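Local coordinates for protein exotoxin 6 (Staphylococcus aureus subsp. aureus Mu50, PDB 4ZYS) that is a staphylococcal superantigen-like exotoxin, probably a secreted virulence factor that binds sugars or host proteins to blunt immune defence, at residues N46-K58 with Q81-T93. Residues are numbered along the deposited sequence; the frame is centred on the assembly and turned at random.
Sequences NQYSQISLVGSDK and QATNYSIGGVTKT
Q50 takes part in two of the five backbone bonds that join strand 47-52 to the parallel strand 84-87 and to G88 just after it: its N bonds to N84 O (2.8 Å), and its O receives S86 N. N84 N to Y48 O precedes this pair; S52 N to S86 O and G88 N to S52 O (2.9 Å) follow it. On the face carrying S49, I51, N84 and S86, N84 turns its amide so that ND2 reaches S49 OG (3.0 Å) close to the amide plane, while R75 holds OD1. S86 OG bonds to L74 O, and I73 packs against S49, I51 and S86. On the other face the extended chain of Q50, with CG anti to the backbone N (chi1 -176°), brings OE1 to the edge of the Y85 ring, 3.1 Å from CD1, amide and ring planes 67° apart. The amide and the ring are each tethered at the far end, Q50 NE2 by Y32 and Y85 OH by Q81 OE1. These Y85 contacts are tentative, holding for one of its two conformers. Beyond S52, G88 and G89, both at positive phi, turn the second chain so that V90 points back toward the first and meets I51 obliquely, CG2 to CG2 3.8 Å, while L53 crosses V90 at about a right angle (CD2 to CG2 4.1 Å). A water links D57 OD2 (2.6 Å) to V90 N. Strands 37-44 and 69-74 flank the pair inside the mixed sheet of the OB-fold domain, where this parallel pairing amid antiparallel neighbours is consistent with closure of the OB barrel of superantigen-like toxins.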
ATOM      1  N   ASN A  46      -4.231   4.782  21.344  1.00 36.78           N
ATOM      2  CA  ASN A  46      -3.223   5.488  22.148  1.00 37.16           C
ATOM      3  C   ASN A  46      -1.763   5.334  21.587  1.00 42.32           C
ATOM      4  O   ASN A  46      -0.794   5.610  22.314  1.00 44.58           O
ATOM      5  CB  ASN A  46      -3.297   5.086  23.627  1.00 40.91           C
ATOM      6  CG  ASN A  46      -4.715   5.023  24.177  1.00 60.12           C
ATOM      7  OD1 ASN A  46      -5.189   3.973  24.626  1.00 45.84           O
ATOM      8  ND2 ASN A  46      -5.410   6.151  24.191  1.00 55.10           N
ATOM      9  N   GLN A  47      -1.637   4.930  20.294  1.00 36.30           N
ATOM     10  CA  GLN A  47      -0.374   4.786  19.565  0.50 34.84           C
ATOM     11  C   GLN A  47      -0.233   5.973  18.612  1.00 36.53           C
ATOM     12  O   GLN A  47      -1.137   6.234  17.809  1.00 33.84           O
ATOM     13  CB  GLN A  47      -0.299   3.441  18.781  0.50 35.46           C
ATOM     14  CG  GLN A  47      -0.714   2.165  19.546  0.50 39.47           C
ATOM     15  CD  GLN A  47      -0.008   1.992  20.870  0.50 32.14           C
ATOM     16  OE1 GLN A  47       1.199   1.759  20.937  0.50 26.02           O
ATOM     17  NE2 GLN A  47      -0.739   2.170  21.951  0.50 20.88           N
ATOM     18  N   TYR A  48       0.871   6.690  18.704  1.00 31.42           N
ATOM     19  CA  TYR A  48       1.121   7.839  17.860  1.00 29.80           C
ATOM     20  C   TYR A  48       1.850   7.500  16.569  1.00 28.10           C
ATOM     21  O   TYR A  48       2.876   6.812  16.594  1.00 26.07           O
ATOM     22  CB  TYR A  48       1.945   8.853  18.623  1.00 32.35           C
ATOM     23  CG  TYR A  48       1.563  10.266  18.279  1.00 36.38           C
ATOM     24  CD1 TYR A  48       0.556  10.924  18.977  1.00 37.82           C
ATOM     25  CD2 TYR A  48       2.203  10.950  17.259  1.00 38.73           C
ATOM     26  CE1 TYR A  48       0.191  12.229  18.666  1.00 38.74           C
ATOM     27  CE2 TYR A  48       1.859  12.265  16.948  1.00 41.25           C
ATOM     28  CZ  TYR A  48       0.858  12.907  17.665  1.00 45.65           C
ATOM     29  OH  TYR A  48       0.489  14.205  17.389  1.00 45.14           O
ATOM     30  N   SER A  49       1.337   8.032  15.447  1.00 22.31           N
ATOM     31  CA  SER A  49       1.969   7.883  14.147  1.00 20.29           C
ATOM     32  C   SER A  49       2.091   9.221  13.457  1.00 22.62           C
ATOM     33  O   SER A  49       1.139   9.999  13.431  1.00 21.25           O
ATOM     34  CB  SER A  49       1.204   6.915  13.248  1.00 21.45           C
ATOM     35  OG  SER A  49       1.239   5.616  13.799  1.00 28.30           O
ATOM     36  N   GLN A  50       3.266   9.468  12.875  1.00 18.90           N
ATOM     37  CA  GLN A  50       3.556  10.634  12.055  1.00 18.90           C
ATOM     38  C   GLN A  50       3.689  10.083  10.665  1.00 22.01           C
ATOM     39  O   GLN A  50       4.511   9.196  10.449  1.00 21.87           O
ATOM     40  CB  GLN A  50       4.824  11.386  12.518  1.00 19.97           C
ATOM     41  CG  GLN A  50       5.064  12.658  11.723  1.00 22.42           C
ATOM     42  CD  GLN A  50       6.511  13.114  11.736  1.00 41.78           C
ATOM     43  OE1 GLN A  50       7.412  12.413  11.261  1.00 35.39           O
ATOM     44  NE2 GLN A  50       6.754  14.353  12.172  1.00 23.76           N
ATOM     45  N   ILE A  51       2.846  10.537   9.747  1.00 16.53           N
ATOM     46  CA  ILE A  51       2.843  10.010   8.395  1.00 16.01           C
ATOM     47  C   ILE A  51       3.283  11.077   7.397  1.00 22.58           C
ATOM     48  O   ILE A  51       2.651  12.131   7.304  1.00 21.38           O
ATOM     49  CB  ILE A  51       1.435   9.459   8.004  1.00 18.55           C
ATOM     50  CG1 ILE A  51       0.822   8.533   9.089  1.00 17.84           C
ATOM     51  CG2 ILE A  51       1.470   8.784   6.623  1.00 18.79           C
ATOM     52  CD1 ILE A  51      -0.723   8.252   8.940  1.00 15.01           C
ATOM     53  N   SER A  52       4.311  10.765   6.595  1.00 21.77           N
ATOM     54  CA  SER A  52       4.752  11.648   5.512  1.00 22.69           C
ATOM     55  C   SER A  52       3.763  11.622   4.357  1.00 27.20           C
ATOM     56  O   SER A  52       3.384  10.548   3.881  1.00 25.30           O
ATOM     57  CB  SER A  52       6.122  11.229   4.996  1.00 26.29           C
ATOM     58  OG  SER A  52       7.112  11.580   5.941  1.00 45.18           O
ATOM     59  N   LEU A  53       3.356  12.811   3.921  1.00 26.79           N
ATOM     60  CA  LEU A  53       2.519  13.063   2.751  1.00 28.20           C
ATOM     61  C   LEU A  53       3.464  13.614   1.699  1.00 39.34           C
ATOM     62  O   LEU A  53       3.667  14.831   1.571  1.00 39.71           O
ATOM     63  CB  LEU A  53       1.356  14.024   3.057  1.00 27.91           C
ATOM     64  CG  LEU A  53       0.403  13.661   4.186  1.00 30.08           C
ATOM     65  CD1 LEU A  53      -0.513  14.822   4.479  1.00 28.07           C
ATOM     66  CD2 LEU A  53      -0.433  12.419   3.833  1.00 32.24           C
ATOM     67  N   VAL A  54       4.128  12.696   1.023  1.00 42.27           N
ATOM     68  CA  VAL A  54       5.111  13.032   0.004  1.00 45.60           C
ATOM     69  C   VAL A  54       4.522  12.581  -1.344  1.00 55.16           C
ATOM     70  O   VAL A  54       3.978  11.488  -1.443  1.00 55.76           O
ATOM     71  CB  VAL A  54       6.501  12.435   0.371  1.00 49.57           C
ATOM     72  CG1 VAL A  54       6.615  10.939   0.059  1.00 48.62           C
ATOM     73  CG2 VAL A  54       7.636  13.237  -0.250  1.00 50.65           C
ATOM     74  N   GLY A  55       4.509  13.479  -2.318  1.00 54.56           N
ATOM     75  CA  GLY A  55       3.923  13.184  -3.618  1.00 55.03           C
ATOM     76  C   GLY A  55       2.601  13.885  -3.858  1.00 58.75           C
ATOM     77  O   GLY A  55       2.498  15.099  -3.664  1.00 59.68           O
ATOM     78  N   SER A  56       1.583  13.123  -4.285  1.00 53.55           N
ATOM     79  CA  SER A  56       0.267  13.658  -4.630  1.00 53.22           C
ATOM     80  C   SER A  56      -0.553  14.016  -3.380  1.00 54.33           C
ATOM     81  O   SER A  56      -1.168  15.091  -3.337  1.00 53.93           O
ATOM     82  CB  SER A  56      -0.502  12.663  -5.499  1.00 55.61           C
ATOM     83  OG  SER A  56      -1.142  11.672  -4.711  1.00 59.99           O
ATOM     84  N   ASP A  57      -0.543  13.103  -2.371  1.00 47.83           N
ATOM     85  CA  ASP A  57      -1.258  13.174  -1.088  1.00 45.35           C
ATOM     86  C   ASP A  57      -0.954  14.463  -0.315  1.00 46.63           C
ATOM     87  O   ASP A  57      -1.718  14.843   0.576  1.00 44.85           O
ATOM     88  CB  ASP A  57      -0.965  11.933  -0.221  1.00 45.72           C
ATOM     89  CG  ASP A  57       0.497  11.603   0.102  1.00 52.36           C
ATOM     90  OD1 ASP A  57       1.403  12.112  -0.605  1.00 52.48           O
ATOM     91  OD2 ASP A  57       0.730  10.798   1.026  1.00 53.28           O
ATOM     92  N   LYS A  58       0.115  15.156  -0.726  1.00 43.66           N
ATOM     93  CA  LYS A  58       0.602  16.433  -0.212  1.00 44.87           C
ATOM     94  C   LYS A  58      -0.481  17.539  -0.282  1.00 50.29           C
ATOM     95  O   LYS A  58      -0.615  18.332   0.664  1.00 51.52           O
ATOM     96  CB  LYS A  58       1.827  16.852  -1.045  1.00 47.94           C
ATOM     97  CG  LYS A  58       2.795  17.767  -0.335  1.00 58.13           C
ATOM     98  CD  LYS A  58       3.944  18.139  -1.231  1.00 64.59           C
ATOM     99  CE  LYS A  58       4.679  19.327  -0.676  1.00 79.92           C
ATOM    100  NZ  LYS A  58       5.847  19.703  -1.517  1.00 94.70           N
ATOM    101  N   GLN A  81      12.135   3.841  19.105  1.00 32.24           N
ATOM    102  CA  GLN A  81      11.249   4.981  19.259  1.00 29.75           C
ATOM    103  C   GLN A  81       9.796   4.531  19.210  1.00 32.07           C
ATOM    104  O   GLN A  81       9.392   3.890  18.238  1.00 32.13           O
ATOM    105  CB  GLN A  81      11.556   5.996  18.179  1.00 29.80           C
ATOM    106  CG  GLN A  81      10.615   7.159  18.159  1.00 35.12           C
ATOM    107  CD  GLN A  81      11.230   8.399  17.588  1.00 58.03           C
ATOM    108  OE1 GLN A  81      10.647   9.472  17.699  1.00 63.50           O
ATOM    109  NE2 GLN A  81      12.417   8.306  16.979  1.00 40.78           N
ATOM    110  N   ALA A  82       9.020   4.856  20.265  1.00 27.08           N
ATOM    111  CA  ALA A  82       7.594   4.504  20.383  1.00 25.83           C
ATOM    112  C   ALA A  82       6.756   5.009  19.179  1.00 30.61           C
ATOM    113  O   ALA A  82       5.964   4.239  18.631  1.00 30.75           O
ATOM    114  CB  ALA A  82       7.027   5.075  21.675  1.00 26.66           C
ATOM    115  N   THR A  83       6.944   6.291  18.766  1.00 26.90           N
ATOM    116  CA  THR A  83       6.214   6.921  17.667  1.00 25.80           C
ATOM    117  C   THR A  83       6.506   6.201  16.346  1.00 25.91           C
ATOM    118  O   THR A  83       7.658   5.895  16.051  1.00 24.50           O
ATOM    119  CB  THR A  83       6.558   8.434  17.569  1.00 27.10           C
ATOM    120  OG1 THR A  83       6.251   9.067  18.807  1.00 26.75           O
ATOM    121  CG2 THR A  83       5.809   9.136  16.458  1.00 20.35           C
ATOM    122  N   ASN A  84       5.452   5.922  15.578  1.00 21.56           N
ATOM    123  CA  ASN A  84       5.583   5.302  14.266  1.00 21.30           C
ATOM    124  C   ASN A  84       5.739   6.345  13.195  1.00 25.69           C
ATOM    125  O   ASN A  84       5.016   7.350  13.194  1.00 25.24           O
ATOM    126  CB  ASN A  84       4.379   4.460  13.907  1.00 22.13           C
ATOM    127  CG  ASN A  84       3.941   3.447  14.905  1.00 35.77           C
ATOM    128  OD1 ASN A  84       4.752   2.732  15.517  1.00 31.80           O
ATOM    129  ND2 ASN A  84       2.622   3.292  14.982  1.00 25.38           N
ATOM    130  N   TYR A  85       6.687   6.105  12.292  1.00 21.66           N
ATOM    131  CA  TYR A  85       6.930   6.978  11.155  0.50 19.94           C
ATOM    132  C   TYR A  85       6.579   6.172   9.920  1.00 22.99           C
ATOM    133  O   TYR A  85       7.228   5.182   9.633  1.00 23.49           O
ATOM    134  CB  TYR A  85       8.381   7.524  11.161  0.50 20.05           C
ATOM    135  CG  TYR A  85       8.681   8.385  12.371  0.50 19.23           C
ATOM    136  CD1 TYR A  85       8.183   9.678  12.472  0.50 20.83           C
ATOM    137  CD2 TYR A  85       9.419   7.889  13.442  0.50 19.09           C
ATOM    138  CE1 TYR A  85       8.406  10.456  13.605  0.50 19.85           C
ATOM    139  CE2 TYR A  85       9.637   8.652  14.585  0.50 19.72           C
ATOM    140  CZ  TYR A  85       9.137   9.940  14.658  0.50 24.58           C
ATOM    141  OH  TYR A  85       9.394  10.744  15.740  0.50 23.13           O
ATOM    142  N   SER A  86       5.508   6.548   9.251  1.00 19.07           N
ATOM    143  CA  SER A  86       5.022   5.845   8.086  1.00 17.30           C
ATOM    144  C   SER A  86       4.967   6.798   6.892  1.00 21.73           C
ATOM    145  O   SER A  86       5.059   8.007   7.079  1.00 21.09           O
ATOM    146  CB  SER A  86       3.663   5.219   8.385  1.00 19.09           C
ATOM    147  OG  SER A  86       3.288   4.303   7.366  1.00 22.81           O
ATOM    148  N   ILE A  87       4.904   6.249   5.656  1.00 18.43           N
ATOM    149  CA  ILE A  87       4.868   7.052   4.428  1.00 17.78           C
ATOM    150  C   ILE A  87       3.622   6.706   3.633  1.00 21.27           C
ATOM    151  O   ILE A  87       3.438   5.533   3.314  1.00 21.60           O
ATOM    152  CB  ILE A  87       6.160   6.818   3.576  1.00 20.41           C
ATOM    153  CG1 ILE A  87       7.431   7.092   4.415  1.00 20.55           C
ATOM    154  CG2 ILE A  87       6.127   7.652   2.276  1.00 19.64           C
ATOM    155  CD1 ILE A  87       8.710   6.579   3.819  1.00 25.07           C
ATOM    156  N   GLY A  88       2.832   7.723   3.265  1.00 17.37           N
ATOM    157  CA  GLY A  88       1.611   7.574   2.474  1.00 16.72           C
ATOM    158  C   GLY A  88       0.529   6.775   3.172  1.00 20.33           C
ATOM    159  O   GLY A  88       0.398   6.830   4.400  1.00 18.03           O
ATOM    160  N   GLY A  89      -0.237   6.034   2.382  1.00 18.35           N
ATOM    161  CA  GLY A  89      -1.332   5.193   2.859  1.00 17.14           C
ATOM    162  C   GLY A  89      -2.473   5.920   3.541  1.00 19.27           C
ATOM    163  O   GLY A  89      -3.202   5.310   4.339  1.00 18.41           O
ATOM    164  N   VAL A  90      -2.616   7.239   3.252  1.00 14.96           N
ATOM    165  CA  VAL A  90      -3.686   8.084   3.800  1.00 14.71           C
ATOM    166  C   VAL A  90      -4.630   8.366   2.670  1.00 21.42           C
ATOM    167  O   VAL A  90      -4.243   8.923   1.638  1.00 24.35           O
ATOM    168  CB  VAL A  90      -3.223   9.379   4.531  1.00 18.27           C
ATOM    169  CG1 VAL A  90      -4.408  10.051   5.238  1.00 17.28           C
ATOM    170  CG2 VAL A  90      -2.114   9.057   5.548  1.00 17.41           C
ATOM    171  N   THR A  91      -5.857   7.902   2.840  1.00 17.28           N
ATOM    172  CA  THR A  91      -6.928   7.993   1.842  1.00 16.93           C
ATOM    173  C   THR A  91      -8.208   8.590   2.477  1.00 20.18           C
ATOM    174  O   THR A  91      -8.277   8.752   3.696  1.00 18.68           O
ATOM    175  CB  THR A  91      -7.203   6.570   1.259  1.00 20.38           C
ATOM    176  OG1 THR A  91      -7.479   5.661   2.322  1.00 20.08           O
ATOM    177  CG2 THR A  91      -6.054   6.018   0.415  1.00 13.37           C
ATOM    178  N   LYS A  92      -9.204   8.923   1.630  1.00 18.49           N
ATOM    179  CA  LYS A  92     -10.509   9.415   2.054  1.00 19.04           C
ATOM    180  C   LYS A  92     -11.341   8.203   2.449  1.00 22.65           C
ATOM    181  O   LYS A  92     -11.300   7.179   1.770  1.00 22.42           O
ATOM    182  CB  LYS A  92     -11.217  10.225   0.937  1.00 22.96           C
ATOM    183  CG  LYS A  92     -10.431  11.435   0.391  1.00 42.01           C
ATOM    184  CD  LYS A  92     -10.376  12.652   1.353  1.00 46.24           C
ATOM    185  CE  LYS A  92      -9.373  13.695   0.909  1.00 45.58           C
ATOM    186  NZ  LYS A  92      -9.656  15.036   1.486  1.00 53.69           N
ATOM    187  N   THR A  93     -12.081   8.312   3.549  1.00 18.79           N
ATOM    188  CA  THR A  93     -12.923   7.239   4.019  1.00 18.89           C
ATOM    189  C   THR A  93     -14.125   7.050   3.064  1.00 23.34           C
ATOM    190  O   THR A  93     -14.472   7.979   2.325  1.00 22.66           O
ATOM    191  CB  THR A  93     -13.371   7.513   5.458  1.00 24.18           C
ATOM    192  OG1 THR A  93     -13.751   6.266   6.027  1.00 23.55           O
ATOM    193  CG2 THR A  93     -14.540   8.510   5.550  1.00 23.54           C
TER
HETATM  194  O   HOH W   1      -1.382   9.340   1.605  1.00 18.41           O